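Acetohydroxyacid synthase small subunit Related (Bacteroides thetaiotaomicron, PDB 2F06) is of unknown function but, as a tandem pair of ACT domains with histidine bound in the crystal, probably senses amino acids. Local coordinates at residues A[20-25]-A[65-70]; A[72-77]-A[100-105]; A[96-101]-A[125-130]. All coordinates share one frame; numbering follows the deposited sequence. Where two conformers were deposited one is given.

Contact 1 of 3, residues A[20-25]-A[65-70]; sequences LTEVTE and NHFAVN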
loop_
_atom_site.group_PDB
_atom_site.type_symbol
_atom_site.label_atom_id
_atom_site.label_comp_id
_atom_site.label_asym_id
_atom_site.label_seq_id
_atom_site.Cartn_x
_atom_site.Cartn_y
_atom_site.Cartn_z
ATOM N N LEU A 20 3.704 -15.740 -6.771
ATOM C CA LEU A 20 2.527 -15.422 -7.591
ATOM C C LEU A 20 2.279 -16.547 -8.653
ATOM O O LEU A 20 1.119 -16.926 -8.939
ATOM C CB LEU A 20 2.649 -14.032 -8.232
ATOM C CG LEU A 20 1.600 -13.764 -9.318
ATOM C CD1 LEU A 20 0.085 -13.589 -8.817
ATOM C CD2 LEU A 20 2.147 -12.596 -10.171
ATOM N N THR A 21 3.366 -17.065 -9.207
ATOM C CA THR A 21 3.240 -18.138 -10.177
ATOM C C THR A 21 2.656 -19.410 -9.543
ATOM O O THR A 21 1.661 -19.965 -10.051
ATOM C CB THR A 21 4.574 -18.428 -10.860
ATOM O OG1 THR A 21 5.012 -17.211 -11.438
ATOM C CG2 THR A 21 4.425 -19.475 -11.949
ATOM N N GLU A 22 3.222 -19.818 -8.419
ATOM C CA GLU A 22 2.632 -20.901 -7.633
ATOM C C GLU A 22 1.167 -20.699 -7.299
ATOM O O GLU A 22 0.450 -21.661 -7.354
ATOM C CB GLU A 22 3.378 -21.139 -6.344
ATOM C CG GLU A 22 4.844 -20.950 -6.441
ATOM C CD GLU A 22 5.509 -21.056 -5.087
ATOM O OE1 GLU A 22 4.754 -21.265 -4.083
ATOM O OE2 GLU A 22 6.771 -20.934 -5.045
ATOM N N VAL A 23 0.712 -19.479 -6.952
ATOM C CA VAL A 23 -0.709 -19.255 -6.629
ATOM C C VAL A 23 -1.549 -19.488 -7.860
ATOM O O VAL A 23 -2.666 -20.060 -7.822
ATOM C CB VAL A 23 -1.030 -17.749 -6.166
ATOM C CG1 VAL A 23 -2.544 -17.438 -6.294
ATOM C CG2 VAL A 23 -0.580 -17.513 -4.810
ATOM N N THR A 24 -1.076 -18.995 -8.976
ATOM C CA THR A 24 -1.884 -19.181 -10.199
ATOM C C THR A 24 -1.863 -20.643 -10.637
ATOM O O THR A 24 -2.838 -21.115 -11.251
ATOM C CB THR A 24 -1.439 -18.280 -11.375
ATOM O OG1 THR A 24 -0.037 -18.453 -11.609
ATOM C CG2 THR A 24 -1.813 -16.754 -11.046
ATOM N N GLU A 25 -0.774 -21.319 -10.326
ATOM C CA GLU A 25 -0.683 -22.793 -10.497
ATOM C C GLU A 25 -1.631 -23.637 -9.607
ATOM O O GLU A 25 -2.275 -24.549 -10.102
ATOM C CB GLU A 25 0.766 -23.249 -10.366
ATOM C CG GLU A 25 1.625 -22.771 -11.585
ATOM C CD GLU A 25 3.091 -23.214 -11.573
ATOM O OE1 GLU A 25 3.618 -23.688 -10.514
ATOM O OE2 GLU A 25 3.731 -23.120 -12.669
ATOM N N ASN A 65 -2.416 -25.462 0.468
ATOM C CA ASN A 65 -1.071 -25.187 -0.024
ATOM C C ASN A 65 -0.309 -24.138 0.794
ATOM O O ASN A 65 0.733 -23.645 0.344
ATOM C CB ASN A 65 -1.140 -24.784 -1.487
ATOM C CG ASN A 65 -1.390 -25.977 -2.393
ATOM O OD1 ASN A 65 -0.450 -26.612 -2.902
ATOM N ND2 ASN A 65 -2.655 -26.322 -2.552
ATOM N N HIS A 66 -0.859 -23.792 1.969
ATOM C CA HIS A 66 -0.192 -22.996 3.013
ATOM C C HIS A 66 -0.097 -21.525 2.648
ATOM O O HIS A 66 0.780 -20.817 3.184
ATOM C CB HIS A 66 1.200 -23.595 3.349
ATOM C CG HIS A 66 1.139 -25.049 3.685
ATOM N ND1 HIS A 66 0.708 -25.507 4.911
ATOM C CD2 HIS A 66 1.363 -26.145 2.927
ATOM C CE1 HIS A 66 0.700 -26.827 4.900
ATOM N NE2 HIS A 66 1.106 -27.240 3.711
ATOM N N PHE A 67 -1.021 -21.047 1.797
ATOM C CA PHE A 67 -1.157 -19.615 1.552
ATOM C C PHE A 67 -1.984 -18.964 2.636
ATOM O O PHE A 67 -2.859 -19.610 3.207
ATOM C CB PHE A 67 -1.725 -19.302 0.155
ATOM C CG PHE A 67 -0.753 -19.626 -0.976
ATOM C CD1 PHE A 67 0.232 -18.705 -1.343
ATOM C CD2 PHE A 67 -0.817 -20.839 -1.656
ATOM C CE1 PHE A 67 1.156 -19.007 -2.363
ATOM C CE2 PHE A 67 0.101 -21.147 -2.676
ATOM C CZ PHE A 67 1.094 -20.238 -3.025
ATOM N N ALA A 68 -1.675 -17.694 2.942
ATOM C CA ALA A 68 -2.520 -16.880 3.771
ATOM C C ALA A 68 -3.561 -16.177 2.860
ATOM O O ALA A 68 -3.202 -15.388 2.013
ATOM C CB ALA A 68 -1.670 -15.853 4.536
ATOM N N VAL A 69 -4.847 -16.480 3.034
ATOM C CA VAL A 69 -5.951 -15.949 2.213
ATOM C C VAL A 69 -7.067 -15.493 3.098
ATOM O O VAL A 69 -7.440 -16.168 4.053
ATOM C CB VAL A 69 -6.693 -17.066 1.392
ATOM C CG1 VAL A 69 -7.319 -16.512 0.098
ATOM C CG2 VAL A 69 -5.830 -18.209 1.116
ATOM N N ASN A 70 -7.692 -14.403 2.723
ATOM C CA ASN A 70 -8.832 -13.868 3.463
ATOM C C ASN A 70 -9.882 -13.626 2.417
ATOM O O ASN A 70 -9.527 -13.431 1.259
ATOM C CB ASN A 70 -8.445 -12.534 4.087
ATOM C CG ASN A 70 -7.478 -12.683 5.228
ATOM O OD1 ASN A 70 -7.455 -13.675 5.949
ATOM N ND2 ASN A 70 -6.707 -11.626 5.457
#
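Val-23 and Glu-22 of helix 20-25 meet the segment 65-70 through a single side chain, the ring of Phe-67. Along this second segment, Asn-65 is the first residue after helix 55-64 to leave helical geometry, and its ND2 reaches back to Ala-61 O. His-66 then takes a positive phi (74°) as the C-prime residue of a Schellman motif, with Phe-67 N bonded to Leu-62 O and His-66 N to Lys-63 O. Helix 55-64 is thus closed off just before Phe-67.

Phe-67 points toward helix 20-25, its CG anti to the carbonyl carbon (chi1 -70°), which brings the ring against helix 19-29 at Glu-22 and Val-23. Val-23 CG2 sits over one face, 3.3 Å above the ring plane and offset toward the rim, and comes within 3.4 Å of Phe-67 CE1: a CH-pi contact. Glu-22 approaches the far end of the ring obliquely, with OE1 3.9 Å from Phe-67 CZ and the carboxylate plane turned 68° from the ring; OE1 also forms a long, weak ion pair with Arg-19. The strand-helix-strand-strand-helix-strand order from 5-13 to 69-80 is that of the ACT fold, in which two helices lie on an antiparallel sheet; Phe-67 fills in between them, also touching Leu-62 and Val-26. An alanine here would remove the ring and is likely to leave Val-23 CG2 facing a gap between helices 19-29 and 55-64.

Beyond it the chain joins the sheet: Ala-68 makes backbone hydrogen bonds with Phe-12, Val-69 packs on Leu-9 and Ile-11, and Asn-70 bonds through its backbone to Ser-10.

Contact 2 of 3, residues A[72-77]-A[100-105]; sequences TDVVGI and IEYMYS. With HIS (histidine), chain C.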
loop_
_atom_site.group_PDB
_atom_site.type_symbol
_atom_site.label_atom_id
_atom_site.label_comp_id
_atom_site.label_asym_id
_atom_site.label_seq_id
_atom_site.Cartn_x
_atom_site.Cartn_y
_atom_site.Cartn_z
ATOM N N THR A 72 -13.084 -11.087 1.313
ATOM C CA THR A 72 -13.684 -9.749 1.526
ATOM C C THR A 72 -14.938 -9.674 0.674
ATOM O O THR A 72 -14.960 -10.264 -0.401
ATOM C CB THR A 72 -12.693 -8.641 1.051
ATOM O OG1 THR A 72 -11.467 -8.818 1.737
ATOM C CG2 THR A 72 -13.222 -7.148 1.298
ATOM N N ASP A 73 -15.954 -8.939 1.146
ATOM C CA ASP A 73 -17.193 -8.691 0.389
ATOM C C ASP A 73 -16.841 -7.534 -0.522
ATOM O O ASP A 73 -16.238 -6.570 -0.083
ATOM C CB ASP A 73 -18.369 -8.240 1.271
ATOM C CG ASP A 73 -18.740 -9.226 2.375
ATOM O OD1 ASP A 73 -18.581 -10.454 2.173
ATOM O OD2 ASP A 73 -19.185 -8.736 3.488
ATOM N N VAL A 74 -17.199 -7.661 -1.784
ATOM C CA VAL A 74 -17.181 -6.601 -2.784
ATOM C C VAL A 74 -18.481 -6.759 -3.631
ATOM O O VAL A 74 -19.240 -7.760 -3.502
ATOM C CB VAL A 74 -15.957 -6.790 -3.748
ATOM C CG1 VAL A 74 -14.630 -6.636 -2.944
ATOM C CG2 VAL A 74 -16.027 -8.177 -4.458
ATOM N N VAL A 75 -18.733 -5.762 -4.477
ATOM C CA VAL A 75 -19.936 -5.759 -5.372
ATOM C C VAL A 75 -19.429 -5.410 -6.776
ATOM O O VAL A 75 -18.499 -4.588 -6.945
ATOM C CB VAL A 75 -21.079 -4.824 -4.783
ATOM C CG1 VAL A 75 -20.639 -3.367 -4.661
ATOM C CG2 VAL A 75 -22.386 -4.870 -5.596
ATOM N N GLY A 76 -19.952 -6.121 -7.774
ATOM C CA GLY A 76 -19.635 -5.894 -9.174
ATOM C C GLY A 76 -20.734 -5.086 -9.832
ATOM O O GLY A 76 -21.891 -5.283 -9.531
ATOM N N ILE A 77 -20.375 -4.127 -10.691
ATOM C CA ILE A 77 -21.339 -3.378 -11.475
ATOM C C ILE A 77 -20.865 -3.339 -12.926
ATOM O O ILE A 77 -19.676 -3.574 -13.225
ATOM C CB ILE A 77 -21.569 -1.904 -11.004
ATOM C CG1 ILE A 77 -20.320 -1.089 -11.118
ATOM C CG2 ILE A 77 -22.057 -1.789 -9.566
ATOM C CD1 ILE A 77 -20.637 0.291 -11.561
ATOM N N ILE A 100 -15.659 4.996 -1.957
ATOM C CA ILE A 100 -14.976 3.815 -2.498
ATOM C C ILE A 100 -13.710 3.569 -1.672
ATOM O O ILE A 100 -12.924 4.504 -1.564
ATOM C CB ILE A 100 -14.590 4.112 -3.991
ATOM C CG1 ILE A 100 -15.807 4.614 -4.834
ATOM C CG2 ILE A 100 -13.880 2.946 -4.620
ATOM C CD1 ILE A 100 -16.812 3.505 -5.320
ATOM N N GLU A 101 -13.536 2.409 -1.000
ATOM C CA GLU A 101 -12.233 2.146 -0.367
ATOM C C GLU A 101 -11.212 1.752 -1.435
ATOM O O GLU A 101 -10.118 2.322 -1.458
ATOM C CB GLU A 101 -12.272 1.164 0.810
ATOM C CG GLU A 101 -12.627 1.824 2.171
ATOM C CD GLU A 101 -11.809 3.101 2.512
ATOM O OE1 GLU A 101 -10.545 3.090 2.436
ATOM O OE2 GLU A 101 -12.445 4.125 2.874
ATOM N N TYR A 102 -11.593 0.853 -2.334
ATOM C CA TYR A 102 -10.887 0.591 -3.610
ATOM C C TYR A 102 -11.857 0.007 -4.624
ATOM O O TYR A 102 -13.009 -0.407 -4.297
ATOM C CB TYR A 102 -9.671 -0.358 -3.465
ATOM C CG TYR A 102 -10.021 -1.672 -2.784
ATOM C CD1 TYR A 102 -9.973 -1.806 -1.364
ATOM C CD2 TYR A 102 -10.415 -2.783 -3.545
ATOM C CE1 TYR A 102 -10.293 -3.083 -0.734
ATOM C CE2 TYR A 102 -10.710 -3.971 -2.964
ATOM C CZ TYR A 102 -10.670 -4.130 -1.569
ATOM O OH TYR A 102 -11.041 -5.380 -1.097
HETATM N N MSE A 103 -11.372 -0.030 -5.862
HETATM C CA MSE A 103 -12.104 -0.620 -6.995
HETATM C C MSE A 103 -11.085 -1.003 -8.018
HETATM O O MSE A 103 -9.973 -0.502 -7.952
HETATM C CB MSE A 103 -13.109 0.401 -7.596
HETATM C CG MSE A 103 -12.526 1.369 -8.639
HETATM SE SE MSE A 103 -13.970 2.622 -9.081
HETATM C CE MSE A 103 -12.948 4.233 -9.696
ATOM N N TYR A 104 -11.450 -1.897 -8.934
ATOM C CA TYR A 104 -10.656 -2.196 -10.085
ATOM C C TYR A 104 -11.630 -2.510 -11.198
ATOM O O TYR A 104 -12.777 -2.978 -10.929
ATOM C CB TYR A 104 -9.630 -3.366 -9.817
ATOM C CG TYR A 104 -10.113 -4.579 -9.028
ATOM C CD1 TYR A 104 -10.248 -4.520 -7.617
ATOM C CD2 TYR A 104 -10.361 -5.812 -9.652
ATOM C CE1 TYR A 104 -10.636 -5.667 -6.879
ATOM C CE2 TYR A 104 -10.819 -6.958 -8.908
ATOM C CZ TYR A 104 -10.920 -6.872 -7.526
ATOM O OH TYR A 104 -11.309 -7.955 -6.765
ATOM N N SER A 105 -11.228 -2.243 -12.450
ATOM C CA SER A 105 -12.130 -2.393 -13.549
ATOM C C SER A 105 -11.490 -2.335 -14.916
ATOM O O SER A 105 -10.402 -1.776 -15.057
ATOM C CB SER A 105 -13.184 -1.295 -13.465
ATOM O OG SER A 105 -12.544 -0.049 -13.380
HETATM N N HIS C . -15.044 3.596 -20.188
HETATM C CA HIS C . -15.986 4.074 -19.113
HETATM C C HIS C . -15.695 5.390 -18.452
HETATM O O HIS C . -14.908 6.224 -18.891
HETATM C CB HIS C . -16.229 3.021 -18.018
HETATM C CG HIS C . -14.988 2.506 -17.307
HETATM N ND1 HIS C . -14.090 1.624 -17.894
HETATM C CD2 HIS C . -14.593 2.629 -16.014
HETATM C CE1 HIS C . -13.161 1.286 -17.008
HETATM N NE2 HIS C . -13.452 1.878 -15.855
HETATM O OXT HIS C . -16.267 5.643 -17.382
#
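Tyr-102 reaches across to strand 72-77 with its hydroxyl end, and that end makes both close contacts of the pair. The methyl CG2 of Thr-72, coming from the opposite direction, stands 3.7 Å from Tyr-102 OH, and Val-74 CG1 adds a looser touch at 4.2 Å from the same oxygen. Both strand residues point toward the tyrosine. Its CG lies between the backbone N and the carbonyl carbon (chi1 54°), a setting that carries the ring from its own strand across to the methyls of 72-77. This oxygen has polar partners too: Tyr-102 OH hydrogen-bonds chiefly Asp-44 OD2 of the third subunit and, in second place, Gln-8 OE1 of its own chain, while Arg-49 makes a cation-pi contact with the ring. The contact therefore lies where the sheet meets a neighbouring subunit.

Strands 69-80 and 100-108 are not neighbours in the antiparallel ACT sheet; 111-118 runs between them and pairs with both. A classic beta bulge, Glu-101 and Tyr-102 facing Arg-117, interrupts strand 100-108 just where the chain turns its corner.

Away from this spot side-chain contact gives out, although the backbones are nearest at Val-74 and Met-103. Tyr-104 OH stays 5.2 Å from Val-74 CG1 and hydrogen-bonds Gln-8 NE2, while Asp-73, an exposed residue, points away from 100-105. At the far end Ser-105 belongs to the histidine pocket, although the position of its OG, modelled 3.3 Å from the ligand's NE2, is doubtful. The ligand is held more plainly by Asn-81 OD1 and Leu-86 N, together with Asn-33 OD1 and Leu-34 O of the second subunit.

Contact 3 of 3, residues A[96-101]-A[125-130]; sequences EGVFIE and IEVLKE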
loop_
_atom_site.group_PDB
_atom_site.type_symbol
_atom_site.label_atom_id
_atom_site.label_comp_id
_atom_site.label_asym_id
_atom_site.label_seq_id
_atom_site.Cartn_x
_atom_site.Cartn_y
_atom_site.Cartn_z
ATOM N N GLU A 96 -24.675 10.466 -1.784
ATOM C CA GLU A 96 -25.325 9.763 -0.666
ATOM C C GLU A 96 -24.357 9.383 0.457
ATOM O O GLU A 96 -24.697 8.566 1.320
ATOM C CB GLU A 96 -26.059 8.508 -1.152
ATOM C CG GLU A 96 -27.277 8.739 -2.050
ATOM C CD GLU A 96 -28.439 9.363 -1.348
ATOM O OE1 GLU A 96 -28.751 9.002 -0.170
ATOM O OE2 GLU A 96 -29.057 10.245 -1.999
ATOM N N GLY A 97 -23.151 9.952 0.422
ATOM C CA GLY A 97 -22.125 9.696 1.438
ATOM C C GLY A 97 -21.523 8.292 1.451
ATOM O O GLY A 97 -21.026 7.854 2.487
ATOM N N VAL A 98 -21.571 7.586 0.312
ATOM C CA VAL A 98 -21.002 6.253 0.207
ATOM C C VAL A 98 -19.658 6.365 -0.540
ATOM O O VAL A 98 -19.629 6.789 -1.700
ATOM C CB VAL A 98 -21.879 5.266 -0.608
ATOM C CG1 VAL A 98 -21.085 3.920 -0.807
ATOM C CG2 VAL A 98 -23.184 5.000 0.042
ATOM N N PHE A 99 -18.547 6.027 0.091
ATOM C CA PHE A 99 -17.272 6.236 -0.589
ATOM C C PHE A 99 -16.568 4.910 -0.984
ATOM O O PHE A 99 -16.928 3.814 -0.471
ATOM C CB PHE A 99 -16.415 7.246 0.190
ATOM C CG PHE A 99 -17.173 8.511 0.560
ATOM C CD1 PHE A 99 -17.813 9.271 -0.426
ATOM C CD2 PHE A 99 -17.284 8.919 1.890
ATOM C CE1 PHE A 99 -18.539 10.421 -0.093
ATOM C CE2 PHE A 99 -18.001 10.071 2.224
ATOM C CZ PHE A 99 -18.629 10.821 1.231
ATOM N N ILE A 100 -15.659 4.996 -1.957
ATOM C CA ILE A 100 -14.976 3.815 -2.498
ATOM C C ILE A 100 -13.710 3.569 -1.672
ATOM O O ILE A 100 -12.924 4.504 -1.564
ATOM C CB ILE A 100 -14.590 4.112 -3.991
ATOM C CG1 ILE A 100 -15.807 4.614 -4.834
ATOM C CG2 ILE A 100 -13.880 2.946 -4.620
ATOM C CD1 ILE A 100 -16.812 3.505 -5.320
ATOM N N GLU A 101 -13.536 2.409 -1.000
ATOM C CA GLU A 101 -12.233 2.146 -0.367
ATOM C C GLU A 101 -11.212 1.752 -1.435
ATOM O O GLU A 101 -10.118 2.322 -1.458
ATOM C CB GLU A 101 -12.272 1.164 0.810
ATOM C CG GLU A 101 -12.627 1.824 2.171
ATOM C CD GLU A 101 -11.809 3.101 2.512
ATOM O OE1 GLU A 101 -10.545 3.090 2.436
ATOM O OE2 GLU A 101 -12.445 4.125 2.874
ATOM N N ILE A 125 -25.334 -0.737 -2.056
ATOM C CA ILE A 125 -26.224 -1.516 -2.901
ATOM C C ILE A 125 -27.584 -0.824 -3.033
ATOM O O ILE A 125 -28.174 -0.830 -4.110
ATOM C CB ILE A 125 -26.395 -2.941 -2.399
ATOM C CG1 ILE A 125 -25.132 -3.743 -2.668
ATOM C CG2 ILE A 125 -27.563 -3.651 -3.088
ATOM C CD1 ILE A 125 -25.173 -5.117 -2.022
ATOM N N GLU A 126 -28.027 -0.197 -1.959
ATOM C CA GLU A 126 -29.288 0.540 -1.934
ATOM C C GLU A 126 -29.301 1.629 -3.003
ATOM O O GLU A 126 -30.193 1.665 -3.837
ATOM C CB GLU A 126 -29.449 1.160 -0.548
ATOM C CG GLU A 126 -30.818 1.646 -0.226
ATOM C CD GLU A 126 -30.964 1.915 1.255
ATOM O OE1 GLU A 126 -30.407 1.112 2.059
ATOM O OE2 GLU A 126 -31.615 2.922 1.605
ATOM N N VAL A 127 -28.281 2.499 -2.977
ATOM C CA VAL A 127 -28.135 3.648 -3.911
ATOM C C VAL A 127 -28.113 3.163 -5.370
ATOM O O VAL A 127 -28.848 3.663 -6.218
ATOM C CB VAL A 127 -26.846 4.541 -3.560
ATOM C CG1 VAL A 127 -26.547 5.614 -4.616
ATOM C CG2 VAL A 127 -27.005 5.193 -2.185
ATOM N N LEU A 128 -27.312 2.144 -5.630
ATOM C CA LEU A 128 -27.097 1.659 -6.988
ATOM C C LEU A 128 -28.399 1.131 -7.558
ATOM O O LEU A 128 -28.711 1.431 -8.704
ATOM C CB LEU A 128 -26.015 0.561 -7.009
ATOM C CG LEU A 128 -24.621 0.940 -6.497
ATOM C CD1 LEU A 128 -23.724 -0.249 -6.534
ATOM C CD2 LEU A 128 -23.950 2.125 -7.220
ATOM N N LYS A 129 -29.141 0.341 -6.767
ATOM C CA LYS A 129 -30.440 -0.223 -7.199
ATOM C C LYS A 129 -31.441 0.937 -7.480
ATOM O O LYS A 129 -32.102 0.977 -8.535
ATOM C CB LYS A 129 -31.043 -1.187 -6.143
ATOM C CG LYS A 129 -30.333 -2.567 -5.924
ATOM C CD LYS A 129 -31.144 -3.514 -4.962
ATOM C CE LYS A 129 -31.948 -4.576 -5.724
ATOM N NZ LYS A 129 -33.252 -5.058 -5.087
ATOM N N GLU A 130 -31.509 1.870 -6.523
ATOM C CA GLU A 130 -32.297 3.103 -6.612
ATOM C C GLU A 130 -31.988 3.881 -7.888
ATOM O O GLU A 130 -32.892 4.297 -8.594
ATOM C CB GLU A 130 -32.027 3.992 -5.386
ATOM C CG GLU A 130 -33.192 4.876 -4.928
ATOM C CD GLU A 130 -33.252 6.246 -5.630
ATOM O OE1 GLU A 130 -32.187 6.794 -6.025
ATOM O OE2 GLU A 130 -34.374 6.776 -5.767
#
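Glu-96 meets the helix 125-130 with its hydrocarbon part alone: its CB and CG lie against one methyl of Val-127, while the carboxylate takes no part across the contact. The separation of Glu-96 CG from Val-127 CG2 is 3.6 Å, and the valine's other branch, CG1, stays 4.1 Å from that same CG. A bend at chi2 (-69°) turns the acid group off the line of the methylenes. It remains apart from the other acids, with Glu-96 OE1 7.0 Å from Glu-126 OE2 and Glu-96 OE2 6.2 Å from Glu-130 OE1; Glu-126 has a salt bridge to Lys-123.

Between Glu-96 and the next contact residue, Gly-97 ends helix 85-95 as the C-prime residue of a Schellman motif, its phi +69°, with Val-98 N bonded to Leu-93 O. In the ACT fold this is the link from helix 85-95 to strand 100-108, and here it runs past helix 121-130. Val-98, just past the motif, points toward the helix and meets Val-127 more loosely, CG2 to CG2 at 4.4 Å, while also packing on Leu-93, Lys-123 and Cys-124.

In the fold
Contacts 1, 2 and 3 follow one another from one end of the molecule to the other, all reaching the same antiparallel sheet. Contact 1 closes at 65-70 just before contact 2 opens at 72-77; both use strand 69-80, with centres about 21 Å apart, and both touch the third subunit. Contact 3 begins where contact 2 ends, sharing Ile-100 and Glu-101; their centres are about 11 Å apart, and Ile-77 CG2 packs 3.8 Å from Leu-128 CD1. Contacts 1 and 3, about 32 Å apart between centres, lie on opposite sides of the chain's centre. Strand 69-80 thus continues through both halves of the ACT pair, joining two helix-covered ends into one body.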